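Probable dipeptidase (Pseudomonas aeruginosa, PDB 3B40) probably hydrolyses dipeptides as a metal-dependent dipeptidase of the M19 (membrane dipeptidase) family. Local coordinates at residues G162-S174 / F181-G195. The protein carries 11 engineered substitutions. Residues are numbered along the deposited sequence; the frame is centred on the assembly and turned at random.
Engineered in segment 162-174: Ser164 (natural residue Asn), Ala172 (natural residue Ser). Engineered in segment 181-195: Ser184 (natural residue Thr), Pro185 (natural residue Ala).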
loop_
_atom_site.group_PDB
_atom_site.type_symbol
_atom_site.label_atom_id
_atom_site.label_comp_id
_atom_site.label_asym_id
_atom_site.label_seq_id
_atom_site.Cartn_x
_atom_site.Cartn_y
_atom_site.Cartn_z
ATOM N N GLY A 162 7.568 -0.097 -5.901
ATOM C CA GLY A 162 6.872 -1.385 -5.952
ATOM C C GLY A 162 6.586 -1.714 -7.391
ATOM O O GLY A 162 6.067 -0.891 -8.127
ATOM N N PHE A 163 6.974 -2.900 -7.819
ATOM C CA PHE A 163 6.746 -3.327 -9.195
ATOM C C PHE A 163 5.296 -3.440 -9.577
ATOM O O PHE A 163 4.945 -3.302 -10.764
ATOM C CB PHE A 163 7.324 -4.724 -9.370
ATOM C CG PHE A 163 8.823 -4.758 -9.481
ATOM C CD1 PHE A 163 9.407 -5.020 -10.697
ATOM C CD2 PHE A 163 9.644 -4.584 -8.348
ATOM C CE1 PHE A 163 10.805 -5.081 -10.823
ATOM C CE2 PHE A 163 11.024 -4.622 -8.471
ATOM C CZ PHE A 163 11.608 -4.896 -9.708
ATOM N N SER A 164 4.446 -3.771 -8.607
ATOM C CA SER A 164 3.108 -4.224 -8.959
ATOM C C SER A 164 1.997 -3.420 -8.384
ATOM O O SER A 164 2.158 -2.767 -7.368
ATOM C CB SER A 164 2.890 -5.681 -8.542
ATOM O OG SER A 164 3.821 -6.540 -9.165
ATOM N N TYR A 165 0.870 -3.467 -9.080
ATOM C CA TYR A 165 -0.433 -3.177 -8.527
ATOM C C TYR A 165 -1.343 -4.363 -8.917
ATOM O O TYR A 165 -0.859 -5.490 -9.136
ATOM C CB TYR A 165 -0.936 -1.823 -9.057
ATOM C CG TYR A 165 -2.167 -1.259 -8.385
ATOM C CD1 TYR A 165 -2.160 -0.872 -7.028
ATOM C CD2 TYR A 165 -3.343 -1.090 -9.113
ATOM C CE1 TYR A 165 -3.333 -0.330 -6.412
ATOM C CE2 TYR A 165 -4.497 -0.591 -8.516
ATOM C CZ TYR A 165 -4.487 -0.197 -7.170
ATOM O OH TYR A 165 -5.640 0.328 -6.621
ATOM N N VAL A 166 -2.647 -4.135 -8.947
ATOM C CA VAL A 166 -3.604 -5.032 -9.626
ATOM C C VAL A 166 -3.263 -5.090 -11.136
ATOM O O VAL A 166 -2.953 -4.060 -11.749
ATOM C CB VAL A 166 -5.064 -4.525 -9.388
ATOM C CG1 VAL A 166 -6.063 -5.389 -10.118
ATOM C CG2 VAL A 166 -5.409 -4.551 -7.899
ATOM N N GLY A 167 -3.284 -6.286 -11.729
ATOM C CA GLY A 167 -2.963 -6.452 -13.145
ATOM C C GLY A 167 -1.504 -6.851 -13.323
ATOM O O GLY A 167 -0.632 -6.330 -12.642
ATOM N N ASN A 168 -1.233 -7.813 -14.198
ATOM C CA ASN A 168 0.148 -8.157 -14.531
ATOM C C ASN A 168 0.765 -6.990 -15.265
ATOM O O ASN A 168 0.049 -6.194 -15.872
ATOM C CB ASN A 168 0.209 -9.385 -15.453
ATOM C CG ASN A 168 -0.184 -10.687 -14.756
ATOM O OD1 ASN A 168 -0.070 -10.819 -13.540
ATOM N ND2 ASN A 168 -0.609 -11.683 -15.543
ATOM N N ASN A 169 2.089 -6.876 -15.234
ATOM C CA ASN A 169 2.752 -5.958 -16.159
ATOM C C ASN A 169 4.013 -6.631 -16.702
ATOM O O ASN A 169 4.312 -7.782 -16.328
ATOM C CB ASN A 169 3.058 -4.592 -15.480
ATOM C CG ASN A 169 4.052 -4.714 -14.359
ATOM O OD1 ASN A 169 5.213 -5.140 -14.571
ATOM N ND2 ASN A 169 3.628 -4.339 -13.152
ATOM N N ASP A 170 4.731 -5.937 -17.589
ATOM C CA ASP A 170 5.858 -6.554 -18.320
ATOM C C ASP A 170 7.131 -6.776 -17.506
ATOM O O ASP A 170 8.059 -7.404 -17.981
ATOM C CB ASP A 170 6.191 -5.761 -19.584
ATOM C CG ASP A 170 5.046 -5.778 -20.587
ATOM O OD1 ASP A 170 4.255 -6.743 -20.610
ATOM O OD2 ASP A 170 4.925 -4.825 -21.339
ATOM N N TRP A 171 7.162 -6.258 -16.289
ATOM C CA TRP A 171 8.293 -6.439 -15.352
ATOM C C TRP A 171 8.044 -7.528 -14.298
ATOM O O TRP A 171 8.967 -8.224 -13.882
ATOM C CB TRP A 171 8.553 -5.112 -14.632
ATOM C CG TRP A 171 9.188 -4.043 -15.483
ATOM C CD1 TRP A 171 9.140 -3.938 -16.855
ATOM C CD2 TRP A 171 10.008 -2.947 -15.030
ATOM N NE1 TRP A 171 9.849 -2.818 -17.271
ATOM C CE2 TRP A 171 10.383 -2.193 -16.172
ATOM C CE3 TRP A 171 10.430 -2.513 -13.772
ATOM C CZ2 TRP A 171 11.180 -1.035 -16.087
ATOM C CZ3 TRP A 171 11.216 -1.362 -13.686
ATOM C CH2 TRP A 171 11.584 -0.640 -14.837
ATOM N N ALA A 172 6.799 -7.640 -13.841
ATOM C CA ALA A 172 6.469 -8.539 -12.740
ATOM C C ALA A 172 5.024 -9.002 -12.853
ATOM O O ALA A 172 4.143 -8.201 -13.221
ATOM C CB ALA A 172 6.653 -7.790 -11.417
ATOM N N ASP A 173 4.774 -10.261 -12.494
ATOM C CA ASP A 173 3.394 -10.780 -12.321
ATOM C C ASP A 173 2.749 -10.221 -11.046
ATOM O O ASP A 173 3.411 -10.057 -10.019
ATOM C CB ASP A 173 3.350 -12.309 -12.221
ATOM C CG ASP A 173 3.884 -13.026 -13.474
ATOM O OD1 ASP A 173 3.837 -12.466 -14.597
ATOM O OD2 ASP A 173 4.360 -14.178 -13.322
ATOM N N SER A 174 1.439 -10.015 -11.092
ATOM C CA SER A 174 0.739 -9.512 -9.933
ATOM C C SER A 174 0.152 -10.684 -9.129
ATOM O O SER A 174 -0.070 -11.762 -9.669
ATOM C CB SER A 174 -0.352 -8.531 -10.371
ATOM O OG SER A 174 -1.192 -8.167 -9.278
ATOM N N PHE A 181 -7.998 -7.300 -18.164
ATOM C CA PHE A 181 -6.754 -6.999 -18.922
ATOM C C PHE A 181 -6.270 -8.212 -19.751
ATOM O O PHE A 181 -5.164 -8.209 -20.304
ATOM C CB PHE A 181 -5.626 -6.611 -17.953
ATOM C CG PHE A 181 -5.871 -5.329 -17.177
ATOM C CD1 PHE A 181 -6.862 -4.423 -17.574
ATOM C CD2 PHE A 181 -5.053 -5.006 -16.073
ATOM C CE1 PHE A 181 -7.069 -3.230 -16.840
ATOM C CE2 PHE A 181 -5.245 -3.832 -15.344
ATOM C CZ PHE A 181 -6.259 -2.937 -15.728
ATOM N N ASN A 182 -7.089 -9.257 -19.763
ATOM C CA ASN A 182 -6.788 -10.571 -20.368
ATOM C C ASN A 182 -5.567 -11.233 -19.701
ATOM O O ASN A 182 -4.816 -11.958 -20.332
ATOM C CB ASN A 182 -6.654 -10.459 -21.909
ATOM C CG ASN A 182 -6.608 -11.823 -22.598
ATOM O OD1 ASN A 182 -7.281 -12.756 -22.168
ATOM N ND2 ASN A 182 -5.792 -11.944 -23.661
ATOM N N ASP A 183 -5.384 -10.990 -18.404
ATOM C CA ASP A 183 -4.215 -11.513 -17.663
ATOM C C ASP A 183 -4.291 -13.027 -17.486
ATOM O O ASP A 183 -5.385 -13.580 -17.290
ATOM C CB ASP A 183 -4.130 -10.880 -16.267
ATOM C CG ASP A 183 -3.574 -9.470 -16.277
ATOM O OD1 ASP A 183 -3.133 -8.982 -17.339
ATOM O OD2 ASP A 183 -3.535 -8.843 -15.192
ATOM N N SER A 184 -3.141 -13.698 -17.531
ATOM C CA SER A 184 -3.043 -15.079 -17.057
ATOM C C SER A 184 -2.222 -15.121 -15.773
ATOM O O SER A 184 -1.202 -14.422 -15.674
ATOM C CB SER A 184 -2.392 -15.987 -18.130
ATOM O OG SER A 184 -3.341 -16.290 -19.146
ATOM N N PRO A 185 -2.626 -15.956 -14.799
ATOM C CA PRO A 185 -1.875 -16.027 -13.537
ATOM C C PRO A 185 -0.415 -16.427 -13.790
ATOM O O PRO A 185 -0.137 -17.279 -14.641
ATOM C CB PRO A 185 -2.612 -17.126 -12.746
ATOM C CG PRO A 185 -3.352 -17.902 -13.790
ATOM C CD PRO A 185 -3.758 -16.904 -14.811
ATOM N N ASP A 186 0.507 -15.785 -13.078
ATOM C CA ASP A 186 1.921 -16.103 -13.188
ATOM C C ASP A 186 2.450 -16.136 -14.639
ATOM O O ASP A 186 3.275 -16.962 -14.940
ATOM C CB ASP A 186 2.234 -17.431 -12.487
ATOM C CG ASP A 186 1.735 -17.479 -11.050
ATOM O OD1 ASP A 186 2.150 -16.616 -10.237
ATOM O OD2 ASP A 186 0.959 -18.401 -10.735
ATOM N N ALA A 187 2.013 -15.202 -15.493
ATOM C CA ALA A 187 2.353 -15.180 -16.923
ATOM C C ALA A 187 3.853 -15.204 -17.199
ATOM O O ALA A 187 4.324 -15.925 -18.080
ATOM C CB ALA A 187 1.701 -13.966 -17.621
ATOM N N LEU A 188 4.598 -14.391 -16.454
ATOM C CA LEU A 188 6.056 -14.342 -16.545
ATOM C C LEU A 188 6.804 -15.440 -15.800
ATOM O O LEU A 188 8.034 -15.576 -15.967
ATOM C CB LEU A 188 6.561 -12.977 -16.012
ATOM C CG LEU A 188 6.105 -11.740 -16.815
ATOM C CD1 LEU A 188 6.573 -10.476 -16.112
ATOM C CD2 LEU A 188 6.638 -11.822 -18.275
ATOM N N GLY A 189 6.122 -16.164 -14.911
ATOM C CA GLY A 189 6.835 -16.992 -13.925
ATOM C C GLY A 189 7.529 -16.213 -12.797
ATOM O O GLY A 189 8.467 -16.713 -12.155
ATOM N N GLY A 190 7.052 -15.002 -12.521
ATOM C CA GLY A 190 7.645 -14.148 -11.467
ATOM C C GLY A 190 8.038 -12.828 -12.100
ATOM O O GLY A 190 7.154 -12.057 -12.497
ATOM N N LEU A 191 9.352 -12.605 -12.242
ATOM C CA LEU A 191 9.910 -11.472 -13.008
ATOM C C LEU A 191 10.335 -11.803 -14.462
ATOM O O LEU A 191 10.807 -12.909 -14.744
ATOM C CB LEU A 191 11.107 -10.890 -12.282
ATOM C CG LEU A 191 10.919 -10.522 -10.802
ATOM C CD1 LEU A 191 12.256 -10.193 -10.242
ATOM C CD2 LEU A 191 10.000 -9.325 -10.642
ATOM N N SER A 192 10.187 -10.823 -15.367
ATOM C CA SER A 192 10.749 -10.926 -16.714
ATOM C C SER A 192 12.248 -10.663 -16.603
ATOM O O SER A 192 12.730 -10.258 -15.526
ATOM C CB SER A 192 10.082 -9.917 -17.661
ATOM O OG SER A 192 10.392 -8.562 -17.313
ATOM N N PRO A 193 13.005 -10.893 -17.694
ATOM C CA PRO A 193 14.414 -10.482 -17.663
ATOM C C PRO A 193 14.634 -8.989 -17.309
ATOM O O PRO A 193 15.546 -8.665 -16.555
ATOM C CB PRO A 193 14.899 -10.842 -19.076
ATOM C CG PRO A 193 14.029 -12.057 -19.417
ATOM C CD PRO A 193 12.678 -11.601 -18.958
ATOM N N LEU A 194 13.791 -8.095 -17.825
ATOM C CA LEU A 194 13.918 -6.680 -17.471
ATOM C C LEU A 194 13.547 -6.416 -15.985
ATOM O O LEU A 194 14.206 -5.601 -15.321
ATOM C CB LEU A 194 13.148 -5.793 -18.464
ATOM C CG LEU A 194 13.909 -5.108 -19.625
ATOM C CD1 LEU A 194 14.840 -6.029 -20.409
ATOM C CD2 LEU A 194 12.945 -4.428 -20.596
ATOM N N GLY A 195 12.556 -7.133 -15.438
ATOM C CA GLY A 195 12.236 -7.003 -14.010
ATOM C C GLY A 195 13.409 -7.427 -13.128
ATOM O O GLY A 195 13.689 -6.820 -12.090
HETATM O O HOH W 1 -0.051 -13.341 -12.014
HETATM O O HOH W 2 -2.195 -6.594 -17.280
HETATM O O HOH W 3 4.300 -15.169 -10.777
#
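Ala172 and Leu191 form a single beta bridge inside the long loop that joins strand 160-162 to helix 193-205, a beta-alpha connection of the TIM-barrel-like M19 fold. Two backbone bonds make the bridge, Asp173 N to Gly190 O at 3.0 Å and a longer one from Ser192 N to Trp171 O. At the helix start, Ser192 OG donates to Asp170 O in the carbonyl plane, on a lone pair, while accepting from Gly195 N as the N-cap; the one hydroxyl thus ties the capped end to 162-174.

In apolar contact, Ala172 CB meets Leu191 CD2 at 3.8 Å. Gly195 O lies at the edge of the Phe163 ring, near its plane.

Farther along, the side chains of Asn168 and Asp183 run past each other in opposite directions, amide and carboxylate stacked with planes 18° apart. Asp183 OD2 takes Asn168 N from above the carboxylate plane (2.7 Å), and Asn168 ND2 reaches Ser184 O.

Asp173 is gripped by backbone amides of 181-195. Its chi1 of -61° sets CG beside the backbone N and turns the carboxylate toward the 186-189 turn, where Asp173 OD1 accepts from Leu188 N (2.8 Å) on its syn lone pair. Water 3 links Asp173 OD2 to Asp186 OD1, and Gly190 N donates to Asp173 OD2 at 2.9 Å, 50° out of the carboxylate plane.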